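Local atomic coordinates of probable disease resistance protein At5g66900 (Arabidopsis thaliana, PDB entry 7L7W), a protein that acts as a plant helper immune receptor that forms calcium-permeable, nonselective cation channels and is represented here by its mutant N-terminal RPW8-type coiled-coil (CC-R) domain. Residues 17-22 against 65-70; 56-61 against 117-122; 86-91 against 98-103. The protein carries 2 engineered substitutions. All blocks are in the same frame, centred on the assembly; numbering follows the deposited sequence.

Overall arrangement
The chain is a four-helix bundle with contacts toward both ends. Interactions 1 and 2 lie at one end, their centres about 9 Å apart, and touch, Ile-58 of interaction 2 packing on Phe-20 and Phe-67 of interaction 1. Both are partly buried: interaction 1 joins the start of helix 20-32 to the loop after helix 38-60 by an edge-to-face aromatic pair, interaction 2 the end of helix 38-60 to helix 119-127 through aliphatic groups and a thioether. Interaction 3 lies beyond the chain's centre, its centre about 26 Å from that of interaction 1 and about 30 Å from that of interaction 2. It is the more buried, joining two helices around a phenylalanine and a tyrosine, with two lysines at its margin.

Interaction 1 of 3, residues 17-22 against 65-70; sequences EAVFSK and LDFGVK
At one end of the four-helix bundle of the CC-R domain, an edge-to-face aromatic pair, Phe-20 with Phe-67, ties the start of helix 20-32 to the loop between helices 38-60 and 70-88. The ring of Phe-20 presents its edge to a face of Phe-67, with centroids 5.2 Å apart and planes at 74°. Phe-20 CE2 does the touching: it lies 3.8 Å from Phe-67 CG and above that end of the ring, offset toward the rim. The two side chains run past each other in opposite directions. A chi1 of -59° sets Phe-67 CG anti to its own carbonyl carbon and sends the ring toward the helix start. Val-19, at the N-cap position of helix 20-32, adds a lighter touch, its CG2 4.1 Å from Phe-67 CE2.

Phe-67 itself rides on a type I beta turn from Asp-66 to Val-69, in which Gly-68 N makes a weak hydrogen bond of 3.2 Å to Asp-66 OD1. Around the pair, Phe-20 also packs on Ile-58 and Leu-75, and Phe-67 on Leu-72. Asp-59 accepts weak hydrogen bonds from the backbone N atoms of Phe-20 and Ser-21.

No hydrogen bond crosses between the two segments. Cohesion here therefore comes from apolar burial and from the slightly positive ring edge of Phe-20 facing the electron-rich face of Phe-67.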
ATOM      1  N   GLU A  17      10.316  -8.378  41.051  1.00100.08           N
ATOM      2  CA  GLU A  17      11.065  -7.624  40.061  1.00100.43           C
ATOM      3  C   GLU A  17      10.521  -7.967  38.669  1.00108.49           C
ATOM      4  O   GLU A  17      10.384  -9.148  38.320  1.00101.81           O
ATOM      5  CB  GLU A  17      12.551  -7.961  40.213  1.00 96.59           C
ATOM      6  CG  GLU A  17      13.526  -7.152  39.401  1.00102.27           C
ATOM      7  CD  GLU A  17      13.804  -7.777  38.053  1.00109.25           C
ATOM      8  OE1 GLU A  17      14.648  -8.700  37.986  1.00107.34           O
ATOM      9  OE2 GLU A  17      13.186  -7.338  37.059  1.00110.92           O
ATOM     10  N   ALA A  18      10.195  -6.929  37.886  1.00102.33           N
ATOM     11  CA  ALA A  18       9.369  -7.065  36.685  1.00 93.03           C
ATOM     12  C   ALA A  18      10.180  -7.516  35.474  1.00 91.30           C
ATOM     13  O   ALA A  18      11.172  -6.880  35.112  1.00 94.68           O
ATOM     14  CB  ALA A  18       8.684  -5.736  36.365  1.00 90.62           C
ATOM     15  N   VAL A  19       9.742  -8.593  34.824  1.00 87.54           N
ATOM     16  CA  VAL A  19      10.435  -9.093  33.639  1.00 86.33           C
ATOM     17  C   VAL A  19       9.456  -9.389  32.496  1.00 85.41           C
ATOM     18  O   VAL A  19       9.616  -8.848  31.399  1.00 77.89           O
ATOM     19  CB  VAL A  19      11.305 -10.317  33.983  1.00 92.89           C
ATOM     20  CG1 VAL A  19      12.518  -9.871  34.778  1.00 98.08           C
ATOM     21  CG2 VAL A  19      10.515 -11.347  34.773  1.00 82.23           C
ATOM     22  N   PHE A  20       8.441 -10.238  32.717  1.00 83.14           N
ATOM     23  CA  PHE A  20       7.363 -10.359  31.728  1.00 72.57           C
ATOM     24  C   PHE A  20       6.741  -9.001  31.441  1.00 72.04           C
ATOM     25  O   PHE A  20       6.573  -8.611  30.280  1.00 78.49           O
ATOM     26  CB  PHE A  20       6.270 -11.315  32.209  1.00 71.98           C
ATOM     27  CG  PHE A  20       6.594 -12.760  32.039  1.00 80.49           C
ATOM     28  CD1 PHE A  20       6.601 -13.334  30.788  1.00 70.58           C
ATOM     29  CD2 PHE A  20       6.854 -13.559  33.143  1.00 81.90           C
ATOM     30  CE1 PHE A  20       6.884 -14.669  30.632  1.00 70.38           C
ATOM     31  CE2 PHE A  20       7.136 -14.897  32.986  1.00 76.95           C
ATOM     32  CZ  PHE A  20       7.151 -15.449  31.724  1.00 66.93           C
ATOM     33  N   SER A  21       6.390  -8.267  32.498  1.00 72.72           N
ATOM     34  CA  SER A  21       5.722  -6.987  32.335  1.00 72.93           C
ATOM     35  C   SER A  21       6.663  -5.926  31.775  1.00 74.39           C
ATOM     36  O   SER A  21       6.218  -5.024  31.052  1.00 68.06           O
ATOM     37  CB  SER A  21       5.118  -6.552  33.671  1.00 76.40           C
ATOM     38  OG  SER A  21       6.125  -6.436  34.656  1.00 86.94           O
ATOM     39  N   LYS A  22       7.965  -6.041  32.049  1.00 69.09           N
ATOM     40  CA  LYS A  22       8.926  -5.103  31.473  1.00 70.57           C
ATOM     41  C   LYS A  22       9.047  -5.305  29.960  1.00 75.52           C
ATOM     42  O   LYS A  22       8.946  -4.348  29.162  1.00 74.88           O
ATOM     43  CB  LYS A  22      10.272  -5.288  32.179  1.00 69.61           C
ATOM     44  CG  LYS A  22      11.487  -4.865  31.395  1.00 81.49           C
ATOM     45  CD  LYS A  22      12.772  -5.355  32.051  1.00 77.61           C
ATOM     46  CE  LYS A  22      13.251  -4.386  33.116  1.00 88.99           C
ATOM     47  NZ  LYS A  22      14.667  -3.969  32.880  1.00 98.75           N
ATOM     48  N   LEU A  65       5.662 -19.184  41.656  1.00 82.66           N
ATOM     49  CA  LEU A  65       5.731 -19.783  40.334  1.00 80.31           C
ATOM     50  C   LEU A  65       7.185 -19.982  39.942  1.00 77.77           C
ATOM     51  O   LEU A  65       8.079 -19.286  40.430  1.00 86.94           O
ATOM     52  CB  LEU A  65       5.038 -18.911  39.279  1.00 74.70           C
ATOM     53  CG  LEU A  65       3.630 -18.384  39.553  1.00 72.39           C
ATOM     54  CD1 LEU A  65       3.388 -17.093  38.797  1.00 70.84           C
ATOM     55  CD2 LEU A  65       2.589 -19.417  39.171  1.00 74.35           C
ATOM     56  N   ASP A  66       7.417 -20.943  39.065  1.00 69.04           N
ATOM     57  CA  ASP A  66       8.656 -20.997  38.308  1.00 85.48           C
ATOM     58  C   ASP A  66       8.315 -20.720  36.851  1.00 92.53           C
ATOM     59  O   ASP A  66       7.385 -21.321  36.288  1.00 89.22           O
ATOM     60  CB  ASP A  66       9.371 -22.341  38.454  1.00 91.35           C
ATOM     61  CG  ASP A  66       8.842 -23.388  37.496  1.00 96.30           C
ATOM     62  OD1 ASP A  66       9.600 -23.868  36.620  1.00 96.29           O
ATOM     63  OD2 ASP A  66       7.648 -23.720  37.619  1.00105.70           O
ATOM     64  N   PHE A  67       9.049 -19.808  36.254  1.00 88.63           N
ATOM     65  CA  PHE A  67       8.693 -19.420  34.906  1.00 86.72           C
ATOM     66  C   PHE A  67       9.047 -20.496  33.847  1.00 85.48           C
ATOM     67  O   PHE A  67       8.894 -20.242  32.644  1.00 89.13           O
ATOM     68  CB  PHE A  67       9.356 -18.079  34.595  1.00 85.84           C
ATOM     69  CG  PHE A  67       8.947 -16.974  35.539  1.00 80.02           C
ATOM     70  CD1 PHE A  67       7.739 -17.033  36.213  1.00 80.43           C
ATOM     71  CD2 PHE A  67       9.760 -15.875  35.741  1.00 82.65           C
ATOM     72  CE1 PHE A  67       7.350 -16.020  37.078  1.00 86.88           C
ATOM     73  CE2 PHE A  67       9.372 -14.858  36.595  1.00 90.23           C
ATOM     74  CZ  PHE A  67       8.164 -14.935  37.268  1.00 87.56           C
ATOM     75  N   GLY A  68       9.472 -21.702  34.235  1.00 83.99           N
ATOM     76  CA  GLY A  68       9.823 -22.704  33.249  1.00 76.01           C
ATOM     77  C   GLY A  68       8.654 -23.493  32.709  1.00 76.49           C
ATOM     78  O   GLY A  68       8.766 -24.080  31.630  1.00 76.60           O
ATOM     79  N   VAL A  69       7.533 -23.532  33.429  1.00 83.33           N
ATOM     80  CA  VAL A  69       6.419 -24.364  32.979  1.00 78.24           C
ATOM     81  C   VAL A  69       5.933 -23.926  31.598  1.00 71.66           C
ATOM     82  O   VAL A  69       6.181 -22.800  31.147  1.00 72.85           O
ATOM     83  CB  VAL A  69       5.280 -24.339  34.009  1.00 75.31           C
ATOM     84  CG1 VAL A  69       5.828 -24.706  35.359  1.00 69.52           C
ATOM     85  CG2 VAL A  69       4.629 -22.953  34.055  1.00 72.11           C
ATOM     86  N   LYS A  70       5.217 -24.836  30.927  1.00 72.12           N
ATOM     87  CA  LYS A  70       4.904 -24.655  29.510  1.00 71.81           C
ATOM     88  C   LYS A  70       4.017 -23.438  29.269  1.00 78.17           C
ATOM     89  O   LYS A  70       4.140 -22.776  28.231  1.00 79.65           O
ATOM     90  CB  LYS A  70       4.256 -25.925  28.944  1.00 64.06           C
ATOM     91  CG  LYS A  70       2.742 -26.025  29.093  1.00 77.63           C
ATOM     92  CD  LYS A  70       2.116 -26.804  27.923  1.00 89.09           C
ATOM     93  CE  LYS A  70       0.613 -27.059  28.132  1.00103.60           C
ATOM     94  NZ  LYS A  70      -0.178 -25.823  28.484  1.00 97.06           N
TER

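Interaction 2 of 3, residues 56-61 against 117-122; sequences QKIDSM and IDLQLL
Lys-57 and Ile-58 in the last turn of helix 38-60, and Met-61 just beyond it, gather round Leu-119 in the first turn of helix 119-127, so that the short last helix is held against an end of the four-helix bundle. Lys-57 comes first, and its aliphatic stem does the touching: CG lies 3.7 Å from Leu-119 CD1, while the chain bends at chi3 (72°) farther out. Ile-58 follows with the other branch of the leucine. Its CG1 sits 3.7 Å from Leu-119 CD2, and an extended chi2 of 180° carries its CD1 along toward the same methyl. On its other flanks Ile-58 meets Phe-20, Phe-67 and Leu-72, which links this contact to the bundle interior. Next along the chain, Ser-60 OG donates a 2.7 Å hydrogen bond to Lys-57 O. Met-61, the residue where the chain leaves helical geometry, closes the set with SD 4.0 Å from Leu-119 CD1.

Nothing polar bridges the segments. Just before the leucine, Asp-118 is the N-cap of helix 119-127: its OD2 accepts two weak bonds, from Gln-120 N at 3.2 Å and from Leu-121 N at 3.4 Å.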
ATOM      1  N   GLN A  56       1.966  -8.179  35.308  1.00 71.55           N
ATOM      2  CA  GLN A  56       2.467  -7.594  36.546  1.00 71.99           C
ATOM      3  C   GLN A  56       2.313  -8.566  37.710  1.00 74.65           C
ATOM      4  O   GLN A  56       3.255  -8.785  38.484  1.00 72.40           O
ATOM      5  CB  GLN A  56       1.751  -6.285  36.835  1.00 69.65           C
ATOM      6  CG  GLN A  56       1.978  -5.258  35.770  1.00 73.24           C
ATOM      7  CD  GLN A  56       1.404  -3.931  36.157  1.00 73.70           C
ATOM      8  OE1 GLN A  56       0.187  -3.726  36.104  1.00 79.96           O
ATOM      9  NE2 GLN A  56       2.274  -3.006  36.551  1.00 71.30           N
ATOM     10  N   LYS A  57       1.134  -9.176  37.842  1.00 70.79           N
ATOM     11  CA  LYS A  57       0.931 -10.039  38.997  1.00 79.47           C
ATOM     12  C   LYS A  57       1.609 -11.394  38.834  1.00 79.90           C
ATOM     13  O   LYS A  57       1.908 -12.034  39.846  1.00 79.22           O
ATOM     14  CB  LYS A  57      -0.561 -10.195  39.325  1.00 80.12           C
ATOM     15  CG  LYS A  57      -1.358 -11.133  38.463  1.00 78.88           C
ATOM     16  CD  LYS A  57      -2.839 -11.083  38.862  1.00 91.16           C
ATOM     17  CE  LYS A  57      -3.535  -9.780  38.428  1.00 87.48           C
ATOM     18  NZ  LYS A  57      -4.961  -9.699  38.907  1.00 91.44           N
ATOM     19  N   ILE A  58       1.898 -11.831  37.601  1.00 76.28           N
ATOM     20  CA  ILE A  58       2.773 -12.992  37.424  1.00 71.94           C
ATOM     21  C   ILE A  58       4.190 -12.680  37.895  1.00 75.54           C
ATOM     22  O   ILE A  58       4.828 -13.504  38.562  1.00 83.27           O
ATOM     23  CB  ILE A  58       2.767 -13.465  35.959  1.00 70.85           C
ATOM     24  CG1 ILE A  58       1.498 -14.258  35.645  1.00 64.96           C
ATOM     25  CG2 ILE A  58       4.012 -14.305  35.645  1.00 70.24           C
ATOM     26  CD1 ILE A  58       1.450 -14.723  34.232  1.00 66.17           C
ATOM     27  N   ASP A  59       4.710 -11.495  37.558  1.00 76.08           N
ATOM     28  CA  ASP A  59       6.039 -11.125  38.045  1.00 83.91           C
ATOM     29  C   ASP A  59       6.075 -10.932  39.555  1.00 84.16           C
ATOM     30  O   ASP A  59       7.121 -11.137  40.174  1.00 85.91           O
ATOM     31  CB  ASP A  59       6.543  -9.855  37.360  1.00 83.98           C
ATOM     32  CG  ASP A  59       6.824 -10.049  35.874  1.00 95.75           C
ATOM     33  OD1 ASP A  59       5.932 -10.465  35.104  1.00 93.59           O
ATOM     34  OD2 ASP A  59       7.966  -9.761  35.454  1.00 98.24           O
ATOM     35  N   SER A  60       4.979 -10.468  40.155  1.00 79.70           N
ATOM     36  CA  SER A  60       4.967 -10.322  41.604  1.00 79.50           C
ATOM     37  C   SER A  60       5.029 -11.678  42.285  1.00 84.41           C
ATOM     38  O   SER A  60       5.529 -11.779  43.404  1.00 87.90           O
ATOM     39  CB  SER A  60       3.727  -9.552  42.053  1.00 76.37           C
ATOM     40  OG  SER A  60       2.568 -10.327  41.856  1.00 74.05           O
ATOM     41  N   MET A  61       4.552 -12.730  41.617  1.00 77.01           N
ATOM     42  CA  MET A  61       4.546 -14.079  42.159  1.00 71.23           C
ATOM     43  C   MET A  61       5.774 -14.878  41.770  1.00 74.28           C
ATOM     44  O   MET A  61       5.669 -16.091  41.564  1.00 79.09           O
ATOM     45  CB  MET A  61       3.296 -14.822  41.704  1.00 69.01           C
ATOM     46  CG  MET A  61       1.996 -14.171  42.088  1.00 68.60           C
ATOM     47  SD  MET A  61       0.626 -15.098  41.360  1.00 80.74           S
ATOM     48  CE  MET A  61       1.047 -16.776  41.828  1.00 83.56           C
ATOM     49  N   ILE A 117      -5.803 -17.490  31.866  1.00 71.70           N
ATOM     50  CA  ILE A 117      -4.963 -18.393  32.631  1.00 71.11           C
ATOM     51  C   ILE A 117      -5.428 -18.396  34.084  1.00 81.51           C
ATOM     52  O   ILE A 117      -5.759 -17.349  34.656  1.00 79.19           O
ATOM     53  CB  ILE A 117      -3.488 -17.978  32.490  1.00 74.15           C
ATOM     54  CG1 ILE A 117      -2.561 -18.998  33.161  1.00 77.75           C
ATOM     55  CG2 ILE A 117      -3.263 -16.557  33.000  1.00 67.81           C
ATOM     56  CD1 ILE A 117      -2.018 -20.027  32.204  1.00 80.88           C
ATOM     57  N   ASP A 118      -5.488 -19.589  34.679  1.00 89.25           N
ATOM     58  CA  ASP A 118      -5.820 -19.760  36.097  1.00 85.50           C
ATOM     59  C   ASP A 118      -4.521 -19.744  36.897  1.00 80.69           C
ATOM     60  O   ASP A 118      -3.830 -20.762  37.002  1.00 76.32           O
ATOM     61  CB  ASP A 118      -6.586 -21.062  36.313  1.00 82.73           C
ATOM     62  CG  ASP A 118      -7.061 -21.241  37.758  1.00 95.70           C
ATOM     63  OD1 ASP A 118      -7.781 -22.236  38.018  1.00 94.46           O
ATOM     64  OD2 ASP A 118      -6.723 -20.398  38.629  1.00 96.75           O
ATOM     65  N   LEU A 119      -4.185 -18.585  37.468  1.00 74.11           N
ATOM     66  CA  LEU A 119      -2.916 -18.466  38.179  1.00 78.19           C
ATOM     67  C   LEU A 119      -2.878 -19.360  39.410  1.00 76.61           C
ATOM     68  O   LEU A 119      -1.820 -19.900  39.759  1.00 79.01           O
ATOM     69  CB  LEU A 119      -2.664 -17.014  38.573  1.00 79.43           C
ATOM     70  CG  LEU A 119      -1.988 -16.135  37.531  1.00 71.06           C
ATOM     71  CD1 LEU A 119      -1.642 -14.791  38.140  1.00 71.63           C
ATOM     72  CD2 LEU A 119      -0.747 -16.817  36.998  1.00 73.24           C
ATOM     73  N   GLN A 120      -4.021 -19.512  40.092  1.00 76.68           N
ATOM     74  CA  GLN A 120      -4.037 -20.332  41.301  1.00 83.85           C
ATOM     75  C   GLN A 120      -3.690 -21.778  40.977  1.00 80.55           C
ATOM     76  O   GLN A 120      -2.912 -22.411  41.698  1.00 77.00           O
ATOM     77  CB  GLN A 120      -5.397 -20.247  42.002  1.00 86.32           C
ATOM     78  CG  GLN A 120      -5.319 -20.456  43.515  1.00 93.07           C
ATOM     79  CD  GLN A 120      -6.486 -21.274  44.075  1.00 97.11           C
ATOM     80  OE1 GLN A 120      -7.459 -21.557  43.366  1.00 92.49           O
ATOM     81  NE2 GLN A 120      -6.386 -21.665  45.357  1.00 82.06           N
ATOM     82  N   LEU A 121      -4.226 -22.305  39.871  1.00 79.70           N
ATOM     83  CA  LEU A 121      -3.866 -23.657  39.459  1.00 74.41           C
ATOM     84  C   LEU A 121      -2.413 -23.739  39.036  1.00 68.46           C
ATOM     85  O   LEU A 121      -1.769 -24.777  39.222  1.00 75.00           O
ATOM     86  CB  LEU A 121      -4.770 -24.129  38.330  1.00 72.38           C
ATOM     87  CG  LEU A 121      -5.845 -25.112  38.784  1.00 85.87           C
ATOM     88  CD1 LEU A 121      -5.229 -26.479  39.166  1.00 77.03           C
ATOM     89  CD2 LEU A 121      -6.648 -24.519  39.937  1.00 86.36           C
ATOM     90  N   LEU A 122      -1.873 -22.648  38.502  1.00 72.57           N
ATOM     91  CA  LEU A 122      -0.470 -22.612  38.107  1.00 76.06           C
ATOM     92  C   LEU A 122       0.437 -22.782  39.317  1.00 70.66           C
ATOM     93  O   LEU A 122       1.263 -23.707  39.375  1.00 71.51           O
ATOM     94  CB  LEU A 122      -0.170 -21.294  37.395  1.00 69.94           C
ATOM     95  CG  LEU A 122       0.833 -21.361  36.256  1.00 66.21           C
ATOM     96  CD1 LEU A 122       0.303 -22.280  35.170  1.00 65.65           C
ATOM     97  CD2 LEU A 122       1.089 -19.949  35.735  1.00 75.23           C
TER

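Interaction 3 of 3, residues 86-91 against 98-103; sequences VRKFPR and SEYTRK. Engineered in segment 98-103: Glu-99 (natural residue Lys).
Phe-89 and Tyr-100 meet because both swing CG opposite their own backbone nitrogen, with chi1 of -178° and 178°, which carries the two rings into the space between helices 70-88 and 97-114. These helices are consecutive and form an antiparallel helical hairpin in the four-helix bundle of the CC-R domain. The CB of Tyr-100 points toward the partner segment, whereas that of Phe-89 leaves its backbone to one side, and the two side chains cross at about a right angle. Their rings lie obliquely, with centroids 5.4 Å apart and planes at 33°, so the pair is neither a stack nor an edge-to-face contact. The closest carbons are Phe-89 CD1 and Tyr-100 CE2, at 3.4 Å. Tyr-100 OH reaches farther, to lie 3.4 Å from Phe-89 CB, and its hydrogen bond goes to the backbone carbonyl of Ala-85, one turn back on helix 70-88. That bond gives the buried hydroxyl a partner and pins the end of the ring to the neighbouring helix.

Phe-89 is further enclosed by Phe-37, which stacks on it, and by the edge-to-face ring of Phe-34. Tyr-95 and Trp-94 of a second subunit also meet Phe-89, while the engineered Glu-99, lysine in nature, packs on Ala-36 of a third.

Toward the margin of the contact, Lys-88 runs past the tyrosine in the opposite direction, CG 4.1 Å from Tyr-100 CE1. The chain then bends at chi3 and chi4, and its end comes near a second lysine: Lys-88 NZ stands 4.2 Å from Lys-103 NZ.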
ATOM      1  N   VAL A  86       6.748  -6.248  15.751  1.00 54.88           N
ATOM      2  CA  VAL A  86       6.775  -4.797  15.880  1.00 60.38           C
ATOM      3  C   VAL A  86       8.089  -4.241  15.358  1.00 58.77           C
ATOM      4  O   VAL A  86       8.119  -3.199  14.692  1.00 56.73           O
ATOM      5  CB  VAL A  86       6.533  -4.392  17.344  1.00 58.39           C
ATOM      6  CG1 VAL A  86       7.114  -3.023  17.617  1.00 57.44           C
ATOM      7  CG2 VAL A  86       5.049  -4.405  17.650  1.00 54.75           C
ATOM      8  N   ARG A  87       9.199  -4.917  15.651  1.00 57.81           N
ATOM      9  CA  ARG A  87      10.468  -4.353  15.221  1.00 59.51           C
ATOM     10  C   ARG A  87      10.662  -4.478  13.721  1.00 61.47           C
ATOM     11  O   ARG A  87      11.430  -3.695  13.153  1.00 61.34           O
ATOM     12  CB  ARG A  87      11.623  -4.988  15.987  1.00 56.96           C
ATOM     13  CG  ARG A  87      11.359  -4.992  17.479  1.00 66.24           C
ATOM     14  CD  ARG A  87      12.598  -4.764  18.296  1.00 71.08           C
ATOM     15  NE  ARG A  87      12.762  -3.363  18.665  1.00 79.48           N
ATOM     16  CZ  ARG A  87      12.713  -2.906  19.913  1.00 77.88           C
ATOM     17  NH1 ARG A  87      12.879  -1.614  20.161  1.00 76.45           N
ATOM     18  NH2 ARG A  87      12.502  -3.741  20.915  1.00 76.65           N
ATOM     19  N   LYS A  88       9.961  -5.415  13.063  1.00 60.69           N
ATOM     20  CA  LYS A  88      10.128  -5.532  11.618  1.00 57.84           C
ATOM     21  C   LYS A  88       9.108  -4.693  10.840  1.00 59.35           C
ATOM     22  O   LYS A  88       9.252  -4.533   9.626  1.00 51.28           O
ATOM     23  CB  LYS A  88      10.001  -6.990  11.174  1.00 53.56           C
ATOM     24  CG  LYS A  88       8.556  -7.468  11.186  1.00 64.98           C
ATOM     25  CD  LYS A  88       8.259  -8.673  10.262  1.00 63.11           C
ATOM     26  CE  LYS A  88       9.255  -9.803  10.408  1.00 66.03           C
ATOM     27  NZ  LYS A  88       8.465 -11.065  10.356  1.00 74.32           N
ATOM     28  N   PHE A  89       8.067  -4.172  11.495  1.00 63.19           N
ATOM     29  CA  PHE A  89       7.032  -3.433  10.759  1.00 56.06           C
ATOM     30  C   PHE A  89       7.547  -2.361   9.803  1.00 57.01           C
ATOM     31  O   PHE A  89       7.036  -2.298   8.666  1.00 55.72           O
ATOM     32  CB  PHE A  89       6.027  -2.777  11.712  1.00 56.59           C
ATOM     33  CG  PHE A  89       4.923  -2.061  11.001  1.00 54.75           C
ATOM     34  CD1 PHE A  89       4.070  -2.756  10.150  1.00 53.03           C
ATOM     35  CD2 PHE A  89       4.755  -0.695  11.150  1.00 54.91           C
ATOM     36  CE1 PHE A  89       3.048  -2.105   9.479  1.00 54.78           C
ATOM     37  CE2 PHE A  89       3.733  -0.030  10.470  1.00 54.81           C
ATOM     38  CZ  PHE A  89       2.882  -0.741   9.632  1.00 52.23           C
ATOM     39  N   PRO A  90       8.496  -1.494  10.165  1.00 56.62           N
ATOM     40  CA  PRO A  90       8.950  -0.462   9.217  1.00 47.81           C
ATOM     41  C   PRO A  90       9.462  -1.008   7.887  1.00 57.70           C
ATOM     42  O   PRO A  90       9.508  -0.260   6.900  1.00 59.48           O
ATOM     43  CB  PRO A  90      10.065   0.249   9.987  1.00 43.25           C
ATOM     44  CG  PRO A  90       9.642   0.114  11.410  1.00 48.06           C
ATOM     45  CD  PRO A  90       9.064  -1.273  11.510  1.00 54.49           C
ATOM     46  N   ARG A  91       9.846  -2.276   7.811  1.00 49.82           N
ATOM     47  CA  ARG A  91      10.273  -2.837   6.540  1.00 47.70           C
ATOM     48  C   ARG A  91       9.241  -3.777   5.930  1.00 48.26           C
ATOM     49  O   ARG A  91       9.544  -4.455   4.951  1.00 60.28           O
ATOM     50  CB  ARG A  91      11.627  -3.525   6.696  1.00 50.22           C
ATOM     51  CG  ARG A  91      12.695  -2.572   7.241  1.00 63.19           C
ATOM     52  CD  ARG A  91      13.966  -3.297   7.640  1.00 76.50           C
ATOM     53  NE  ARG A  91      13.804  -4.752   7.576  1.00 94.65           N
ATOM     54  CZ  ARG A  91      13.751  -5.583   8.625  1.00100.19           C
ATOM     55  NH1 ARG A  91      13.844  -5.132   9.881  1.00 82.33           N
ATOM     56  NH2 ARG A  91      13.604  -6.890   8.406  1.00 97.89           N
ATOM     57  N   SER A  98      -1.696  -7.629   3.931  1.00 57.79           N
ATOM     58  CA  SER A  98      -2.578  -8.723   4.355  1.00 64.98           C
ATOM     59  C   SER A  98      -1.801  -9.782   5.122  1.00 66.81           C
ATOM     60  O   SER A  98      -2.171 -10.166   6.239  1.00 64.14           O
ATOM     61  CB  SER A  98      -3.270  -9.362   3.151  1.00 56.42           C
ATOM     62  OG  SER A  98      -3.585  -8.396   2.163  1.00 81.08           O
ATOM     63  N   GLU A  99      -0.682 -10.223   4.556  1.00 67.15           N
ATOM     64  CA  GLU A  99       0.118 -11.249   5.206  1.00 61.99           C
ATOM     65  C   GLU A  99       0.425 -10.856   6.638  1.00 64.77           C
ATOM     66  O   GLU A  99       0.055 -11.548   7.599  1.00 64.80           O
ATOM     67  CB  GLU A  99       1.410 -11.435   4.428  1.00 60.18           C
ATOM     68  CG  GLU A  99       2.086 -12.736   4.642  1.00 70.48           C
ATOM     69  CD  GLU A  99       3.342 -12.832   3.813  1.00 86.30           C
ATOM     70  OE1 GLU A  99       4.336 -12.158   4.184  1.00 81.58           O
ATOM     71  OE2 GLU A  99       3.318 -13.556   2.780  1.00 83.44           O
ATOM     72  N   TYR A 100       1.069  -9.698   6.783  1.00 62.86           N
ATOM     73  CA  TYR A 100       1.510  -9.263   8.095  1.00 58.09           C
ATOM     74  C   TYR A 100       0.315  -9.080   9.006  1.00 60.56           C
ATOM     75  O   TYR A 100       0.346  -9.490  10.174  1.00 60.69           O
ATOM     76  CB  TYR A 100       2.310  -7.978   7.955  1.00 51.91           C
ATOM     77  CG  TYR A 100       2.804  -7.352   9.230  1.00 61.43           C
ATOM     78  CD1 TYR A 100       4.002  -7.750   9.804  1.00 60.35           C
ATOM     79  CD2 TYR A 100       2.096  -6.311   9.835  1.00 63.11           C
ATOM     80  CE1 TYR A 100       4.466  -7.148  10.966  1.00 59.71           C
ATOM     81  CE2 TYR A 100       2.552  -5.708  10.981  1.00 55.32           C
ATOM     82  CZ  TYR A 100       3.735  -6.122  11.547  1.00 58.94           C
ATOM     83  OH  TYR A 100       4.188  -5.513  12.705  1.00 61.70           O
ATOM     84  N   THR A 101      -0.792  -8.571   8.463  1.00 57.57           N
ATOM     85  CA  THR A 101      -1.924  -8.338   9.338  1.00 62.18           C
ATOM     86  C   THR A 101      -2.421  -9.652   9.920  1.00 65.13           C
ATOM     87  O   THR A 101      -2.647  -9.744  11.133  1.00 66.32           O
ATOM     88  CB  THR A 101      -3.018  -7.590   8.601  1.00 58.36           C
ATOM     89  OG1 THR A 101      -2.491  -6.332   8.166  1.00 68.60           O
ATOM     90  CG2 THR A 101      -4.175  -7.309   9.540  1.00 58.77           C
ATOM     91  N   ARG A 102      -2.485 -10.705   9.093  1.00 69.30           N
ATOM     92  CA  ARG A 102      -2.912 -12.007   9.598  1.00 68.67           C
ATOM     93  C   ARG A 102      -2.010 -12.451  10.739  1.00 65.95           C
ATOM     94  O   ARG A 102      -2.496 -12.822  11.818  1.00 67.92           O
ATOM     95  CB  ARG A 102      -2.928 -13.052   8.471  1.00 64.79           C
ATOM     96  CG  ARG A 102      -4.003 -12.824   7.392  1.00 75.23           C
ATOM     97  CD  ARG A 102      -5.249 -12.100   7.944  1.00 86.01           C
ATOM     98  NE  ARG A 102      -6.055 -11.461   6.895  1.00103.43           N
ATOM     99  CZ  ARG A 102      -6.012 -10.164   6.600  1.00 96.33           C
ATOM    100  NH1 ARG A 102      -5.207  -9.366   7.281  1.00 85.65           N
ATOM    101  NH2 ARG A 102      -6.771  -9.658   5.629  1.00104.04           N
ATOM    102  N   LYS A 103      -0.692 -12.330  10.549  1.00 64.01           N
ATOM    103  CA  LYS A 103       0.260 -12.663  11.606  1.00 55.62           C
ATOM    104  C   LYS A 103      -0.041 -11.864  12.877  1.00 65.34           C
ATOM    105  O   LYS A 103      -0.202 -12.433  13.963  1.00 66.02           O
ATOM    106  CB  LYS A 103       1.666 -12.392  11.072  1.00 59.63           C
ATOM    107  CG  LYS A 103       2.855 -12.767  11.911  1.00 71.85           C
ATOM    108  CD  LYS A 103       4.164 -12.508  11.114  1.00 81.83           C
ATOM    109  CE  LYS A 103       3.989 -12.861   9.613  1.00 82.35           C
ATOM    110  NZ  LYS A 103       5.229 -13.368   8.922  1.00 79.91           N
TER